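Local coordinates for protein Alpha/beta hydrolase (Enterobacter asburiae, PDB 6KMO) that probably hydrolyses carboxylic esters as a lipase or esterase of the alpha/beta hydrolase fold, at residues Ala190-Asn204 with Thr260-Gln272. The protein carries 2 engineered substitutions. Numbering follows the deposited sequence. Where two conformers were deposited one is given.
Sequences ALQAKQFNGPKIRYN and TAQLKGFPETLIQ
The Phe266 ring has Leu191 at its edge, where CD2 lies near the ring plane, while Ala190 CB and the Asn204 amide approach obliquely. Asn204 ND2 comes to 3.2 Å from Phe266 CE2 with amide and ring planes 72° apart, so the two flat groups are not stacked. CG of Phe266, anti to the backbone N (chi1 -160°), swings the ring in between helix 181-195 and this amide. The same ND2 donates to Thr269 OG1 (3.3 Å), which lies 22° out of the amide plane; that hydroxyl in turn donates to Pro267 O, which fixes its rotation. The Pro267 ring packs on Ile201, CG lying 3.8 Å from Ile201 CB, and its CD also touches Ala190 CB. Tyr203 slants across the backbone of Glu268 and Leu270, its OH 3.4 Å from Leu270 CB; a water joins this OH to Thr269 O.

Parallel pairing rests on two backbone hydrogen bonds, Asn204 N to Glu268 O and Leu270 N to Asn204 O, both 2.8 Å. At the other end Lys194, in the given one of two conformers, is bent at chi3 and chi4 and brings NZ to 2.5 Å from Gln262 O, too short to be read as a reliable bond.

Strands 203-207 and 269-274 are thus neighbouring parallel strands of the central sheet of the alpha/beta hydrolase fold, flanked by strands 174-179 and 297-302, with the end of helix 181-195 packed beside the passage from helix 260-263 into strand 269-274. Helix 280-292 covers Leu263 and Phe266 through Leu290, whereas helix 319-335 meets Tyr203, whose ring stacks with His335, and Val323 of the second subunit also packs on Tyr203.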
ATOM      1  N   ALA A 190       4.305  21.959  -3.865  1.00  6.48           N
ATOM      2  CA  ALA A 190       3.031  22.162  -3.185  1.00  6.75           C
ATOM      3  C   ALA A 190       3.100  23.335  -2.205  1.00  7.19           C
ATOM      4  O   ALA A 190       2.147  24.121  -2.100  1.00  7.06           O
ATOM      5  CB  ALA A 190       2.588  20.880  -2.478  1.00  6.94           C
ATOM      6  N   LEU A 191       4.211  23.479  -1.486  1.00  6.54           N
ATOM      7  CA  LEU A 191       4.341  24.572  -0.518  1.00  7.16           C
ATOM      8  C   LEU A 191       4.512  25.914  -1.222  1.00  7.95           C
ATOM      9  O   LEU A 191       3.988  26.934  -0.756  1.00  8.47           O
ATOM     10  CB  LEU A 191       5.488  24.290   0.441  1.00  6.43           C
ATOM     11  CG  LEU A 191       5.249  23.157   1.448  1.00  6.80           C
ATOM     12  CD1 LEU A 191       6.540  22.703   2.087  1.00  6.94           C
ATOM     13  CD2 LEU A 191       4.220  23.562   2.493  1.00  8.32           C
ATOM     14  N   GLN A 192       5.208  25.946  -2.358  1.00  7.23           N
ATOM     15  CA  GLN A 192       5.242  27.177  -3.144  1.00  7.38           C
ATOM     16  C   GLN A 192       3.844  27.523  -3.644  1.00  8.81           C
ATOM     17  O   GLN A 192       3.418  28.681  -3.567  1.00  8.71           O
ATOM     18  CB  GLN A 192       6.183  27.013  -4.336  1.00  7.66           C
ATOM     19  CG  GLN A 192       7.655  27.027  -3.989  1.00  8.52           C
ATOM     20  CD  GLN A 192       8.501  26.740  -5.201  1.00  8.95           C
ATOM     21  OE1 GLN A 192       8.730  27.615  -6.028  1.00  9.49           O
ATOM     22  NE2 GLN A 192       8.938  25.500  -5.338  1.00  7.74           N
ATOM     23  N   ALA A 193       3.116  26.544  -4.168  1.00  8.36           N
ATOM     24  CA  ALA A 193       1.767  26.806  -4.666  1.00  8.47           C
ATOM     25  C   ALA A 193       0.863  27.350  -3.567  1.00 10.96           C
ATOM     26  O   ALA A 193       0.041  28.240  -3.817  1.00 11.54           O
ATOM     27  CB  ALA A 193       1.184  25.546  -5.304  1.00  8.01           C
ATOM     28  N   LYS A 194       1.009  26.858  -2.341  0.58  9.37           N
ATOM     29  CA  LYS A 194       0.215  27.401  -1.244  0.58 10.64           C
ATOM     30  C   LYS A 194       0.594  28.850  -0.977  0.58 11.31           C
ATOM     31  O   LYS A 194      -0.275  29.719  -0.851  0.58 13.18           O
ATOM     32  CB  LYS A 194       0.386  26.548   0.010  0.58 12.94           C
ATOM     33  CG  LYS A 194      -0.368  27.090   1.222  0.58 15.23           C
ATOM     34  CD  LYS A 194      -0.726  25.985   2.211  0.58 21.14           C
ATOM     35  CE  LYS A 194       0.510  25.292   2.760  0.58 20.37           C
ATOM     36  NZ  LYS A 194       1.419  26.227   3.483  0.58 20.20           N
ATOM     37  N   GLN A 195       1.894  29.141  -0.921  1.00 10.07           N
ATOM     38  CA  GLN A 195       2.322  30.504  -0.638  1.00 11.58           C
ATOM     39  C   GLN A 195       1.898  31.469  -1.737  1.00 14.22           C
ATOM     40  O   GLN A 195       1.549  32.626  -1.455  1.00 17.24           O
ATOM     41  CB  GLN A 195       3.838  30.546  -0.447  1.00 15.61           C
ATOM     42  CG  GLN A 195       4.319  31.838   0.189  1.00 21.86           C
ATOM     43  CD  GLN A 195       3.767  32.024   1.591  1.00 20.13           C
ATOM     44  OE1 GLN A 195       3.568  31.054   2.327  1.00 33.60           O
ATOM     45  NE2 GLN A 195       3.510  33.261   1.963  1.00 31.84           N
ATOM     46  N   PHE A 196       1.909  31.019  -2.989  1.00 13.52           N
ATOM     47  CA  PHE A 196       1.668  31.887  -4.139  1.00 13.04           C
ATOM     48  C   PHE A 196       0.234  31.794  -4.663  1.00 16.39           C
ATOM     49  O   PHE A 196      -0.051  32.311  -5.753  1.00 21.13           O
ATOM     50  CB  PHE A 196       2.671  31.568  -5.254  1.00 16.13           C
ATOM     51  CG  PHE A 196       4.117  31.649  -4.828  1.00 14.39           C
ATOM     52  CD1 PHE A 196       4.548  32.597  -3.922  1.00 18.76           C
ATOM     53  CD2 PHE A 196       5.047  30.762  -5.349  1.00 18.08           C
ATOM     54  CE1 PHE A 196       5.880  32.664  -3.544  1.00 20.25           C
ATOM     55  CE2 PHE A 196       6.374  30.828  -4.986  1.00 16.80           C
ATOM     56  CZ  PHE A 196       6.795  31.764  -4.076  1.00 18.01           C
ATOM     57  N   ASN A 197      -0.662  31.140  -3.927  1.00 14.89           N
ATOM     58  CA  ASN A 197      -2.081  31.015  -4.275  1.00 14.01           C
ATOM     59  C   ASN A 197      -2.316  30.395  -5.657  1.00 24.27           C
ATOM     60  O   ASN A 197      -3.094  30.894  -6.475  1.00 25.50           O
ATOM     61  CB  ASN A 197      -2.819  32.353  -4.136  1.00 20.90           C
ATOM     62  CG  ASN A 197      -2.585  33.005  -2.787  1.00 28.52           C
ATOM     63  OD1 ASN A 197      -3.007  32.486  -1.752  1.00 41.84           O
ATOM     64  ND2 ASN A 197      -1.896  34.140  -2.792  1.00 35.05           N
ATOM     65  N   GLY A 198      -1.664  29.267  -5.901  1.00 16.90           N
ATOM     66  CA  GLY A 198      -2.001  28.436  -7.040  1.00 13.48           C
ATOM     67  C   GLY A 198      -0.742  27.916  -7.686  1.00 13.68           C
ATOM     68  O   GLY A 198       0.378  28.325  -7.350  1.00 14.52           O
ATOM     69  N   PRO A 199      -0.891  26.996  -8.629  1.00 10.31           N
ATOM     70  CA  PRO A 199      -2.143  26.395  -9.086  1.00  8.82           C
ATOM     71  C   PRO A 199      -2.717  25.325  -8.159  1.00 10.11           C
ATOM     72  O   PRO A 199      -1.995  24.835  -7.275  1.00 10.81           O
ATOM     73  CB  PRO A 199      -1.734  25.748 -10.414  1.00 13.11           C
ATOM     74  CG  PRO A 199      -0.350  25.359 -10.196  1.00 14.90           C
ATOM     75  CD  PRO A 199       0.265  26.457  -9.359  1.00 12.59           C
ATOM     76  N   LYS A 200      -3.996  25.001  -8.353  1.00  9.93           N
ATOM     77  CA  LYS A 200      -4.656  23.943  -7.604  1.00  9.58           C
ATOM     78  C   LYS A 200      -4.045  22.590  -7.939  1.00  8.29           C
ATOM     79  O   LYS A 200      -3.783  22.287  -9.103  1.00  9.00           O
ATOM     80  CB  LYS A 200      -6.145  23.903  -7.955  1.00 12.23           C
ATOM     81  CG  LYS A 200      -7.009  25.003  -7.362  1.00 25.92           C
ATOM     82  CD  LYS A 200      -6.451  25.519  -6.043  1.00 37.05           C
ATOM     83  CE  LYS A 200      -5.930  26.944  -6.189  1.00 46.42           C
ATOM     84  NZ  LYS A 200      -5.527  27.534  -4.881  1.00 40.08           N
ATOM     85  N   ILE A 201      -3.845  21.770  -6.904  1.00  8.21           N
ATOM     86  CA  ILE A 201      -3.251  20.443  -7.042  1.00  8.20           C
ATOM     87  C   ILE A 201      -4.239  19.424  -6.493  1.00  7.49           C
ATOM     88  O   ILE A 201      -4.652  19.520  -5.329  1.00  8.77           O
ATOM     89  CB  ILE A 201      -1.912  20.360  -6.279  1.00  7.39           C
ATOM     90  CG1 ILE A 201      -0.888  21.361  -6.820  1.00  9.70           C
ATOM     91  CG2 ILE A 201      -1.348  18.936  -6.285  1.00  8.32           C
ATOM     92  CD1 ILE A 201      -0.538  21.213  -8.257  1.00 10.58           C
ATOM     93  N   ARG A 202      -4.574  18.425  -7.305  1.00  6.61           N
ATOM     94  CA  ARG A 202      -5.510  17.387  -6.899  1.00  7.02           C
ATOM     95  C   ARG A 202      -4.894  16.395  -5.924  1.00  8.32           C
ATOM     96  O   ARG A 202      -5.574  15.913  -5.006  1.00 10.24           O
ATOM     97  CB  ARG A 202      -5.975  16.588  -8.120  1.00  8.14           C
ATOM     98  CG  ARG A 202      -7.066  17.273  -8.941  1.00  8.88           C
ATOM     99  CD  ARG A 202      -8.381  17.327  -8.167  1.00  8.62           C
ATOM    100  NE  ARG A 202      -9.488  17.774  -9.018  1.00 13.40           N
ATOM    101  CZ  ARG A 202     -10.217  16.964  -9.775  1.00 12.79           C
ATOM    102  NH1 ARG A 202      -9.978  15.666  -9.808  1.00 13.49           N
ATOM    103  NH2 ARG A 202     -11.207  17.459 -10.514  1.00 13.91           N
ATOM    104  N   TYR A 203      -3.630  16.026  -6.129  1.00  6.79           N
ATOM    105  CA  TYR A 203      -3.076  14.905  -5.379  1.00  6.27           C
ATOM    106  C   TYR A 203      -1.567  14.924  -5.497  1.00  7.42           C
ATOM    107  O   TYR A 203      -1.029  15.231  -6.563  1.00  7.33           O
ATOM    108  CB  TYR A 203      -3.594  13.573  -5.932  1.00  7.45           C
ATOM    109  CG  TYR A 203      -3.596  12.410  -4.966  1.00  6.93           C
ATOM    110  CD1 TYR A 203      -4.329  12.479  -3.802  1.00  7.47           C
ATOM    111  CD2 TYR A 203      -2.921  11.226  -5.254  1.00  8.06           C
ATOM    112  CE1 TYR A 203      -4.363  11.406  -2.915  1.00  6.08           C
ATOM    113  CE2 TYR A 203      -2.950  10.156  -4.382  1.00  6.68           C
ATOM    114  CZ  TYR A 203      -3.666  10.250  -3.211  1.00  6.24           C
ATOM    115  OH  TYR A 203      -3.724   9.162  -2.359  1.00  7.19           O
ATOM    116  N   ASN A 204      -0.897  14.568  -4.411  1.00  6.21           N
ATOM    117  CA  ASN A 204       0.544  14.365  -4.375  1.00  5.63           C
ATOM    118  C   ASN A 204       0.829  12.886  -4.150  1.00  6.14           C
ATOM    119  O   ASN A 204       0.202  12.252  -3.295  1.00  6.53           O
ATOM    120  CB  ASN A 204       1.157  15.086  -3.179  1.00  8.19           C
ATOM    121  CG  ASN A 204       1.093  16.571  -3.275  1.00  6.78           C
ATOM    122  OD1 ASN A 204       1.082  17.144  -4.362  1.00  7.69           O
ATOM    123  ND2 ASN A 204       1.096  17.223  -2.126  1.00  8.94           N
ATOM    124  N   THR A 260       2.697  22.729  11.928  1.00  9.78           N
ATOM    125  CA  THR A 260       1.330  22.402  11.555  1.00  9.86           C
ATOM    126  C   THR A 260       0.693  23.525  10.758  1.00  9.15           C
ATOM    127  O   THR A 260       0.051  23.280   9.735  1.00  9.15           O
ATOM    128  CB  THR A 260       0.532  22.078  12.816  1.00 10.61           C
ATOM    129  OG1 THR A 260       1.152  20.951  13.451  1.00 13.93           O
ATOM    130  CG2 THR A 260      -0.906  21.746  12.483  1.00 15.08           C
ATOM    131  N   ALA A 261       0.883  24.772  11.182  1.00  9.36           N
ATOM    132  CA  ALA A 261       0.297  25.881  10.449  1.00  9.34           C
ATOM    133  C   ALA A 261       0.854  25.993   9.032  1.00  8.91           C
ATOM    134  O   ALA A 261       0.128  26.347   8.096  1.00 11.74           O
ATOM    135  CB  ALA A 261       0.537  27.173  11.221  1.00 11.04           C
ATOM    136  N   GLN A 262       2.145  25.706   8.860  1.00  8.04           N
ATOM    137  CA  GLN A 262       2.755  25.754   7.539  1.00  8.50           C
ATOM    138  C   GLN A 262       2.259  24.636   6.635  1.00  8.49           C
ATOM    139  O   GLN A 262       2.257  24.803   5.416  1.00  9.84           O
ATOM    140  CB  GLN A 262       4.271  25.696   7.667  1.00  8.53           C
ATOM    141  CG  GLN A 262       4.865  27.030   8.147  1.00  8.91           C
ATOM    142  CD  GLN A 262       6.342  26.947   8.438  1.00  8.22           C
ATOM    143  OE1 GLN A 262       6.824  26.043   9.123  1.00  9.37           O
ATOM    144  NE2 GLN A 262       7.082  27.933   7.953  1.00 10.47           N
ATOM    145  N   LEU A 263       1.836  23.512   7.205  1.00  7.93           N
ATOM    146  CA  LEU A 263       1.345  22.383   6.418  1.00  8.74           C
ATOM    147  C   LEU A 263      -0.155  22.428   6.165  1.00  8.34           C
ATOM    148  O   LEU A 263      -0.650  21.717   5.288  1.00  9.05           O
ATOM    149  CB  LEU A 263       1.729  21.060   7.092  1.00  7.71           C
ATOM    150  CG  LEU A 263       3.236  20.816   7.164  1.00  7.09           C
ATOM    151  CD1 LEU A 263       3.541  19.586   7.996  1.00  8.82           C
ATOM    152  CD2 LEU A 263       3.821  20.697   5.750  1.00  8.24           C
ATOM    153  N   LYS A 264      -0.903  23.244   6.900  1.00  8.68           N
ATOM    154  CA  LYS A 264      -2.341  23.304   6.685  1.00  8.84           C
ATOM    155  C   LYS A 264      -2.646  23.659   5.233  1.00  9.74           C
ATOM    156  O   LYS A 264      -2.028  24.551   4.648  1.00 10.86           O
ATOM    157  CB  LYS A 264      -2.955  24.350   7.616  1.00 14.41           C
ATOM    158  CG  LYS A 264      -4.472  24.399   7.562  1.00 23.55           C
ATOM    159  CD  LYS A 264      -5.030  25.510   8.459  1.00 33.56           C
ATOM    160  CE  LYS A 264      -6.553  25.584   8.363  1.00 43.04           C
ATOM    161  NZ  LYS A 264      -7.169  26.192   9.578  1.00 52.75           N
ATOM    162  N   GLY A 265      -3.589  22.939   4.630  1.00  9.17           N
ATOM    163  CA  GLY A 265      -3.963  23.176   3.256  1.00  9.82           C
ATOM    164  C   GLY A 265      -3.110  22.470   2.213  1.00 10.07           C
ATOM    165  O   GLY A 265      -3.373  22.620   1.018  1.00  9.85           O
ATOM    166  N   PHE A 266      -2.105  21.708   2.630  1.00  8.85           N
ATOM    167  CA  PHE A 266      -1.319  20.908   1.688  1.00  8.14           C
ATOM    168  C   PHE A 266      -2.265  19.987   0.915  1.00  7.55           C
ATOM    169  O   PHE A 266      -3.285  19.548   1.444  1.00  8.71           O
ATOM    170  CB  PHE A 266      -0.377  20.057   2.544  1.00  6.80           C
ATOM    171  CG  PHE A 266       0.852  19.478   1.855  1.00  6.64           C
ATOM    172  CD1 PHE A 266       2.005  20.229   1.668  1.00  7.29           C
ATOM    173  CD2 PHE A 266       0.884  18.134   1.505  1.00  7.48           C
ATOM    174  CE1 PHE A 266       3.136  19.662   1.114  1.00  7.89           C
ATOM    175  CE2 PHE A 266       2.028  17.559   0.950  1.00  6.16           C
ATOM    176  CZ  PHE A 266       3.145  18.321   0.756  1.00  7.22           C
ATOM    177  N   PRO A 267      -1.954  19.676  -0.343  1.00  6.62           N
ATOM    178  CA  PRO A 267      -2.851  18.798  -1.110  1.00  5.81           C
ATOM    179  C   PRO A 267      -2.966  17.403  -0.504  1.00  5.57           C
ATOM    180  O   PRO A 267      -2.077  16.928   0.208  1.00  6.67           O
ATOM    181  CB  PRO A 267      -2.202  18.735  -2.502  1.00  6.44           C
ATOM    182  CG  PRO A 267      -1.355  19.991  -2.588  1.00  8.31           C
ATOM    183  CD  PRO A 267      -0.875  20.233  -1.177  1.00  7.77           C
ATOM    184  N   GLU A 268      -4.063  16.731  -0.829  1.00  5.68           N
ATOM    185  CA  GLU A 268      -4.212  15.326  -0.475  1.00  5.84           C
ATOM    186  C   GLU A 268      -3.005  14.558  -0.985  1.00  5.67           C
ATOM    187  O   GLU A 268      -2.529  14.795  -2.100  1.00  6.26           O
ATOM    188  CB  GLU A 268      -5.500  14.757  -1.057  1.00  6.63           C
ATOM    189  CG  GLU A 268      -6.743  15.489  -0.556  1.00  7.73           C
ATOM    190  CD  GLU A 268      -8.017  14.670  -0.591  1.00  9.43           C
ATOM    191  OE1 GLU A 268      -7.977  13.426  -0.605  1.00  9.83           O
ATOM    192  OE2 GLU A 268      -9.098  15.303  -0.592  1.00 14.68           O
ATOM    193  N   THR A 269      -2.522  13.606  -0.180  1.00  5.28           N
ATOM    194  CA  THR A 269      -1.210  13.020  -0.401  1.00  5.60           C
ATOM    195  C   THR A 269      -1.194  11.525  -0.133  1.00  4.27           C
ATOM    196  O   THR A 269      -1.837  11.037   0.803  1.00  5.92           O
ATOM    197  CB  THR A 269      -0.187  13.721   0.511  1.00  5.79           C
ATOM    198  OG1 THR A 269      -0.039  15.087   0.113  1.00  5.94           O
ATOM    199  CG2 THR A 269       1.179  13.090   0.457  1.00  6.69           C
ATOM    200  N   LEU A 270      -0.432  10.811  -0.961  1.00  4.86           N
ATOM    201  CA  LEU A 270      -0.033   9.429  -0.734  1.00  4.52           C
ATOM    202  C   LEU A 270       1.477   9.429  -0.564  1.00  5.61           C
ATOM    203  O   LEU A 270       2.193   9.983  -1.410  1.00  5.96           O
ATOM    204  CB  LEU A 270      -0.404   8.544  -1.919  1.00  5.64           C
ATOM    205  CG  LEU A 270       0.179   7.125  -1.888  1.00  6.16           C
ATOM    206  CD1 LEU A 270      -0.356   6.314  -0.717  1.00  6.07           C
ATOM    207  CD2 LEU A 270      -0.137   6.404  -3.177  1.00  6.73           C
ATOM    208  N   ILE A 271       1.973   8.805   0.508  1.00  4.72           N
ATOM    209  CA  ILE A 271       3.403   8.579   0.700  1.00  5.12           C
ATOM    210  C   ILE A 271       3.635   7.080   0.711  1.00  5.72           C
ATOM    211  O   ILE A 271       2.983   6.361   1.469  1.00  6.39           O
ATOM    212  CB  ILE A 271       3.901   9.194   2.020  1.00  4.85           C
ATOM    213  CG1 ILE A 271       3.752  10.702   2.011  1.00  5.73           C
ATOM    214  CG2 ILE A 271       5.352   8.799   2.270  1.00  7.44           C
ATOM    215  CD1 ILE A 271       3.911  11.374   3.371  1.00  7.69           C
ATOM    216  N   GLN A 272       4.550   6.602  -0.131  1.00  4.80           N
ATOM    217  CA  GLN A 272       5.042   5.229  -0.020  1.00  5.56           C
ATOM    218  C   GLN A 272       6.422   5.261   0.615  1.00  5.73           C
ATOM    219  O   GLN A 272       7.256   6.095   0.255  1.00  5.80           O
ATOM    220  CB  GLN A 272       5.162   4.533  -1.377  1.00  6.16           C
ATOM    221  CG  GLN A 272       3.852   4.416  -2.141  1.00  5.61           C
ATOM    222  CD  GLN A 272       3.896   3.390  -3.258  1.00  6.14           C
ATOM    223  OE1 GLN A 272       4.966   2.901  -3.645  1.00  6.45           O
ATOM    224  NE2 GLN A 272       2.722   3.075  -3.806  1.00  6.24           N
TER
HETATM  225  O   HOH W   1      -0.536  26.725   5.421  1.00 19.68           O
HETATM  226  O   HOH W   2      -5.822  18.135  -2.828  1.00 11.06           O
HETATM  227  O   HOH W   3      -4.313   9.796   0.273  1.00  6.96           O